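Local atomic coordinates of transcriptional regulator, LacI family protein (Rhodococcus jostii, PDB entry 3K9C), a protein that probably acts as a DNA-binding transcription factor of the LacI family, with a core resembling periplasmic sugar-binding proteins. Residues I129-G134 against A145-A150; H177-L180 against P185-A188. All blocks are in the same frame, centred on the assembly; numbering follows the deposited sequence.

Interaction 1. Residues I129-G134 against A145-A150; sequences IAHIDG and AGFLAA
Phe147 joins a helix to a sheet here: it reaches from helix 140-153 onto strand 129-133, meeting Ile129, Ala130 and His131 in the buried interior of one domain. The two elements run almost antiparallel, at 169°, with their axes 9.7 Å apart. His131 CB lies over the centre of the phenyl ring, almost on the ring normal and 3.4 Å from the Phe147 centroid, a CH-pi contact. With CG anti to the backbone N (chi1 173°), the imidazole is carried past the phenyl instead of over it; the two planes are near parallel, 28° apart, but barely overlap. A histidine suits this interior site because its ND1 is hydrogen-bonded to the backbone O of Val190 on the adjacent strand. At the far end of the phenyl, CZ meets Ile129 O at the ring edge, in plane, at 3.4 Å. The branched Ile129 adds its methyl CG2, which touches Phe147 CE1 at 3.8 Å. Ile114 and Val118 of helix 110-123 and Val162 of strand 160-164 also pack against Phe147. Strand 129-133, helix 140-153 and strand 160-164 form a beta-alpha-beta unit, the repeating element of the Rossmann-like domains of periplasmic-binding-protein folds.

Interaction 2. Residues H177-L180 against P185-A188; sequences HTLL and PPTA
Leu179 and Leu180, in the last turn of helix 169-181, meet Pro185 and Pro186 of the segment by which the chain turns back toward strand 188-191. Leu179 comes first and makes contact through both backbone and side chain. Its carbonyl O lies 3.7 Å from Pro185 CA. The same Leu179 O and the Leu179 CB both border Pro186 CD, the CB at 4.0 Å, so the ring methylene next to the proline nitrogen faces both the peptide and the base of the leucine side chain. CG of Leu179 stands anti to its own carbonyl carbon (chi1 -64°), a rotation that sends the branched end on toward the sheet and leaves CB as the side-chain atom against Pro186. At Leu180 the touching atom is again the carbonyl O, 3.6 Å from Pro185 CG. No hydrogen bond links the segments, and neither proline has an amide N-H to offer these oxygens; their stiff, apolar rings suit a short connection that packs by shape. Around the contact, Leu179 reaches Ala130 and Ile132 of strand 129-133 and Thr161 and Val163 of strand 160-164, Pro186 also rests on Ala130, and Leu180 turns to Leu204 of helix 194-206.

In the fold
Strand 129-133 connects the two contacts, whose centres lie about 14 Å apart. Interaction 1 is fully buried and uses the strand side carrying Ile129 and His131, whereas Ala130, pointing away from helix 140-153, meets interaction 2: its CB packs 3.6 Å from Pro186 CG and 3.7 Å from Leu179 CD1. Ala130 N also makes a probable hydrogen bond to Ala188 O, joining neighbouring parallel strands. Helices 140-153 and 169-181 therefore lie on opposite faces of this sheet, giving an alpha/beta/alpha sandwich. The chemistry follows position: an aromatic ring packs in the core in interaction 1, while partly buried interaction 2 relies on proline rings against carbonyls at a helix end.

Interaction 1. Residues I129-G134 against A145-A150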
ATOM      1  N   ILE B 129       8.595   2.822 -28.824  1.00 22.34           N
ATOM      2  CA  ILE B 129       7.917   2.486 -27.592  1.00 21.39           C
ATOM      3  C   ILE B 129       8.672   1.456 -26.780  1.00 21.58           C
ATOM      4  O   ILE B 129       9.159   0.452 -27.314  1.00 20.95           O
ATOM      5  CB  ILE B 129       6.506   1.981 -27.903  1.00 21.08           C
ATOM      6  CG1 ILE B 129       5.776   3.035 -28.749  1.00 21.39           C
ATOM      7  CG2 ILE B 129       5.751   1.690 -26.607  1.00 20.56           C
ATOM      8  CD1 ILE B 129       4.489   2.552 -29.382  1.00 21.21           C
ATOM      9  N   ALA B 130       8.759   1.714 -25.478  1.00 19.21           N
ATOM     10  CA  ALA B 130       9.467   0.830 -24.580  1.00 18.83           C
ATOM     11  C   ALA B 130       8.573   0.164 -23.549  1.00 19.48           C
ATOM     12  O   ALA B 130       7.512   0.678 -23.173  1.00 19.26           O
ATOM     13  CB  ALA B 130      10.578   1.594 -23.876  1.00 17.71           C
ATOM     14  N   HIS B 131       9.013  -1.002 -23.099  1.00 17.81           N
ATOM     15  CA  HIS B 131       8.293  -1.740 -22.085  1.00 17.66           C
ATOM     16  C   HIS B 131       9.274  -2.090 -20.977  1.00 18.08           C
ATOM     17  O   HIS B 131      10.386  -2.558 -21.247  1.00 17.73           O
ATOM     18  CB  HIS B 131       7.680  -3.021 -22.681  1.00 15.93           C
ATOM     19  CG  HIS B 131       7.063  -3.928 -21.661  1.00 13.48           C
ATOM     20  ND1 HIS B 131       6.053  -3.520 -20.813  1.00 15.89           N
ATOM     21  CD2 HIS B 131       7.328  -5.215 -21.340  1.00 13.94           C
ATOM     22  CE1 HIS B 131       5.724  -4.519 -20.014  1.00 15.55           C
ATOM     23  NE2 HIS B 131       6.481  -5.561 -20.315  1.00 14.18           N
ATOM     24  N   ILE B 132       8.885  -1.802 -19.739  1.00 15.65           N
ATOM     25  CA  ILE B 132       9.699  -2.156 -18.580  1.00 17.50           C
ATOM     26  C   ILE B 132       8.914  -3.368 -18.065  1.00 19.88           C
ATOM     27  O   ILE B 132       7.801  -3.223 -17.543  1.00 18.08           O
ATOM     28  CB  ILE B 132       9.741  -0.996 -17.536  1.00 18.52           C
ATOM     29  CG1 ILE B 132      10.391   0.239 -18.168  1.00 18.92           C
ATOM     30  CG2 ILE B 132      10.549  -1.417 -16.298  1.00 19.03           C
ATOM     31  CD1 ILE B 132      10.431   1.475 -17.265  1.00 20.14           C
ATOM     32  N   ASP B 133       9.466  -4.566 -18.263  1.00 19.74           N
ATOM     33  CA  ASP B 133       8.769  -5.793 -17.872  1.00 20.55           C
ATOM     34  C   ASP B 133       8.803  -6.146 -16.394  1.00 21.24           C
ATOM     35  O   ASP B 133       9.525  -5.531 -15.609  1.00 22.36           O
ATOM     36  CB  ASP B 133       9.261  -6.996 -18.702  1.00 23.24           C
ATOM     37  CG  ASP B 133      10.666  -7.448 -18.333  1.00 24.88           C
ATOM     38  OD1 ASP B 133      11.066  -7.324 -17.153  1.00 23.88           O
ATOM     39  OD2 ASP B 133      11.365  -7.958 -19.234  1.00 28.16           O
ATOM     40  N   GLY B 134       8.009  -7.144 -16.026  1.00 20.61           N
ATOM     41  CA  GLY B 134       7.935  -7.551 -14.637  1.00 24.05           C
ATOM     42  C   GLY B 134       8.853  -8.688 -14.250  1.00 24.43           C
ATOM     43  O   GLY B 134       8.637  -9.338 -13.231  1.00 23.25           O
ATOM     44  N   ALA B 145       5.806 -10.837 -23.946  1.00 23.37           N
ATOM     45  CA  ALA B 145       5.543 -11.438 -25.253  1.00 24.50           C
ATOM     46  C   ALA B 145       4.431 -10.660 -25.953  1.00 24.75           C
ATOM     47  O   ALA B 145       4.507 -10.374 -27.143  1.00 24.33           O
ATOM     48  CB  ALA B 145       5.140 -12.889 -25.088  1.00 26.29           C
ATOM     49  N   GLY B 146       3.392 -10.318 -25.204  1.00 23.64           N
ATOM     50  CA  GLY B 146       2.316  -9.559 -25.798  1.00 21.39           C
ATOM     51  C   GLY B 146       2.808  -8.227 -26.330  1.00 21.17           C
ATOM     52  O   GLY B 146       2.374  -7.787 -27.394  1.00 21.75           O
ATOM     53  N   PHE B 147       3.710  -7.576 -25.593  1.00 19.54           N
ATOM     54  CA  PHE B 147       4.247  -6.277 -26.018  1.00 19.82           C
ATOM     55  C   PHE B 147       5.028  -6.377 -27.331  1.00 20.09           C
ATOM     56  O   PHE B 147       4.849  -5.564 -28.240  1.00 21.84           O
ATOM     57  CB  PHE B 147       5.181  -5.689 -24.946  1.00 18.23           C
ATOM     58  CG  PHE B 147       5.859  -4.418 -25.369  1.00 17.90           C
ATOM     59  CD1 PHE B 147       5.149  -3.222 -25.428  1.00 16.63           C
ATOM     60  CD2 PHE B 147       7.189  -4.426 -25.776  1.00 16.31           C
ATOM     61  CE1 PHE B 147       5.756  -2.048 -25.893  1.00 17.45           C
ATOM     62  CE2 PHE B 147       7.804  -3.261 -26.243  1.00 15.99           C
ATOM     63  CZ  PHE B 147       7.087  -2.073 -26.304  1.00 18.14           C
ATOM     64  N   LEU B 148       5.919  -7.357 -27.404  1.00 20.94           N
ATOM     65  CA  LEU B 148       6.730  -7.558 -28.597  1.00 22.80           C
ATOM     66  C   LEU B 148       5.854  -7.945 -29.793  1.00 23.33           C
ATOM     67  O   LEU B 148       6.086  -7.500 -30.914  1.00 24.13           O
ATOM     68  CB  LEU B 148       7.783  -8.640 -28.325  1.00 22.55           C
ATOM     69  CG  LEU B 148       8.865  -8.224 -27.321  1.00 22.41           C
ATOM     70  CD1 LEU B 148       9.731  -9.417 -26.924  1.00 22.77           C
ATOM     71  CD2 LEU B 148       9.707  -7.130 -27.942  1.00 23.09           C
ATOM     72  N   ALA B 149       4.841  -8.766 -29.547  1.00 23.42           N
ATOM     73  CA  ALA B 149       3.946  -9.191 -30.617  1.00 24.87           C
ATOM     74  C   ALA B 149       3.184  -7.999 -31.167  1.00 24.29           C
ATOM     75  O   ALA B 149       3.104  -7.808 -32.380  1.00 25.23           O
ATOM     76  CB  ALA B 149       2.971 -10.239 -30.105  1.00 24.39           C
ATOM     77  N   ALA B 150       2.622  -7.193 -30.272  1.00 24.39           N
ATOM     78  CA  ALA B 150       1.864  -6.028 -30.695  1.00 23.74           C
ATOM     79  C   ALA B 150       2.751  -5.047 -31.453  1.00 23.72           C
ATOM     80  O   ALA B 150       2.321  -4.457 -32.437  1.00 24.27           O
ATOM     81  CB  ALA B 150       1.227  -5.343 -29.490  1.00 24.82           C
TER

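Interaction 2. Residues H177-L180 against P185-A188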
ATOM      1  N   HIS B 177      15.516   5.273 -16.298  1.00 30.18           N
ATOM      2  CA  HIS B 177      16.842   5.870 -16.362  1.00 32.26           C
ATOM      3  C   HIS B 177      17.601   5.192 -17.505  1.00 31.38           C
ATOM      4  O   HIS B 177      18.168   5.856 -18.376  1.00 30.76           O
ATOM      5  CB  HIS B 177      17.567   5.646 -15.037  1.00 36.66           C
ATOM      6  CG  HIS B 177      18.999   6.071 -15.053  1.00 40.88           C
ATOM      7  ND1 HIS B 177      19.384   7.373 -15.294  1.00 42.69           N
ATOM      8  CD2 HIS B 177      20.142   5.362 -14.886  1.00 42.24           C
ATOM      9  CE1 HIS B 177      20.705   7.446 -15.276  1.00 43.83           C
ATOM     10  NE2 HIS B 177      21.187   6.242 -15.032  1.00 43.42           N
ATOM     11  N   THR B 178      17.592   3.863 -17.500  1.00 29.15           N
ATOM     12  CA  THR B 178      18.260   3.086 -18.540  1.00 29.53           C
ATOM     13  C   THR B 178      17.768   3.540 -19.915  1.00 29.93           C
ATOM     14  O   THR B 178      18.568   3.818 -20.810  1.00 31.23           O
ATOM     15  CB  THR B 178      17.951   1.581 -18.405  1.00 29.92           C
ATOM     16  OG1 THR B 178      18.328   1.121 -17.100  1.00 27.75           O
ATOM     17  CG2 THR B 178      18.695   0.793 -19.457  1.00 29.29           C
ATOM     18  N   LEU B 179      16.447   3.621 -20.071  1.00 28.71           N
ATOM     19  CA  LEU B 179      15.837   4.024 -21.334  1.00 27.59           C
ATOM     20  C   LEU B 179      16.248   5.418 -21.776  1.00 28.20           C
ATOM     21  O   LEU B 179      16.426   5.665 -22.964  1.00 28.30           O
ATOM     22  CB  LEU B 179      14.304   3.937 -21.239  1.00 22.17           C
ATOM     23  CG  LEU B 179      13.777   2.511 -21.016  1.00 21.99           C
ATOM     24  CD1 LEU B 179      12.263   2.514 -20.747  1.00 14.77           C
ATOM     25  CD2 LEU B 179      14.119   1.666 -22.241  1.00 18.66           C
ATOM     26  N   LEU B 180      16.397   6.335 -20.826  1.00 30.83           N
ATOM     27  CA  LEU B 180      16.789   7.701 -21.161  1.00 33.88           C
ATOM     28  C   LEU B 180      18.236   7.799 -21.643  1.00 35.86           C
ATOM     29  O   LEU B 180      18.587   8.700 -22.401  1.00 35.43           O
ATOM     30  CB  LEU B 180      16.568   8.626 -19.961  1.00 33.33           C
ATOM     31  CG  LEU B 180      15.099   8.967 -19.693  1.00 33.39           C
ATOM     32  CD1 LEU B 180      14.967   9.755 -18.396  1.00 34.33           C
ATOM     33  CD2 LEU B 180      14.550   9.769 -20.871  1.00 31.38           C
ATOM     34  N   PRO B 185      16.083   7.400 -27.183  1.00 40.02           N
ATOM     35  CA  PRO B 185      15.117   7.195 -26.098  1.00 37.96           C
ATOM     36  C   PRO B 185      13.707   7.057 -26.662  1.00 35.43           C
ATOM     37  O   PRO B 185      13.394   7.622 -27.709  1.00 35.95           O
ATOM     38  CB  PRO B 185      15.281   8.451 -25.249  1.00 38.37           C
ATOM     39  CG  PRO B 185      16.733   8.802 -25.455  1.00 39.91           C
ATOM     40  CD  PRO B 185      16.885   8.613 -26.947  1.00 38.51           C
ATOM     41  N   PRO B 186      12.838   6.301 -25.975  1.00 31.57           N
ATOM     42  CA  PRO B 186      11.466   6.121 -26.459  1.00 30.07           C
ATOM     43  C   PRO B 186      10.582   7.307 -26.099  1.00 28.03           C
ATOM     44  O   PRO B 186      10.863   8.020 -25.146  1.00 28.44           O
ATOM     45  CB  PRO B 186      11.031   4.838 -25.760  1.00 29.87           C
ATOM     46  CG  PRO B 186      11.692   4.981 -24.420  1.00 30.41           C
ATOM     47  CD  PRO B 186      13.086   5.486 -24.773  1.00 31.15           C
ATOM     48  N   THR B 187       9.518   7.518 -26.867  1.00 27.21           N
ATOM     49  CA  THR B 187       8.599   8.623 -26.591  1.00 25.88           C
ATOM     50  C   THR B 187       7.402   8.129 -25.776  1.00 25.17           C
ATOM     51  O   THR B 187       6.559   8.914 -25.358  1.00 24.31           O
ATOM     52  CB  THR B 187       8.064   9.270 -27.888  1.00 25.16           C
ATOM     53  OG1 THR B 187       7.277   8.313 -28.604  1.00 24.73           O
ATOM     54  CG2 THR B 187       9.206   9.759 -28.764  1.00 22.84           C
ATOM     55  N   ALA B 188       7.319   6.819 -25.582  1.00 24.52           N
ATOM     56  CA  ALA B 188       6.234   6.234 -24.796  1.00 23.32           C
ATOM     57  C   ALA B 188       6.789   5.026 -24.069  1.00 22.87           C
ATOM     58  O   ALA B 188       7.698   4.352 -24.557  1.00 22.29           O
ATOM     59  CB  ALA B 188       5.076   5.824 -25.689  1.00 22.06           C
TER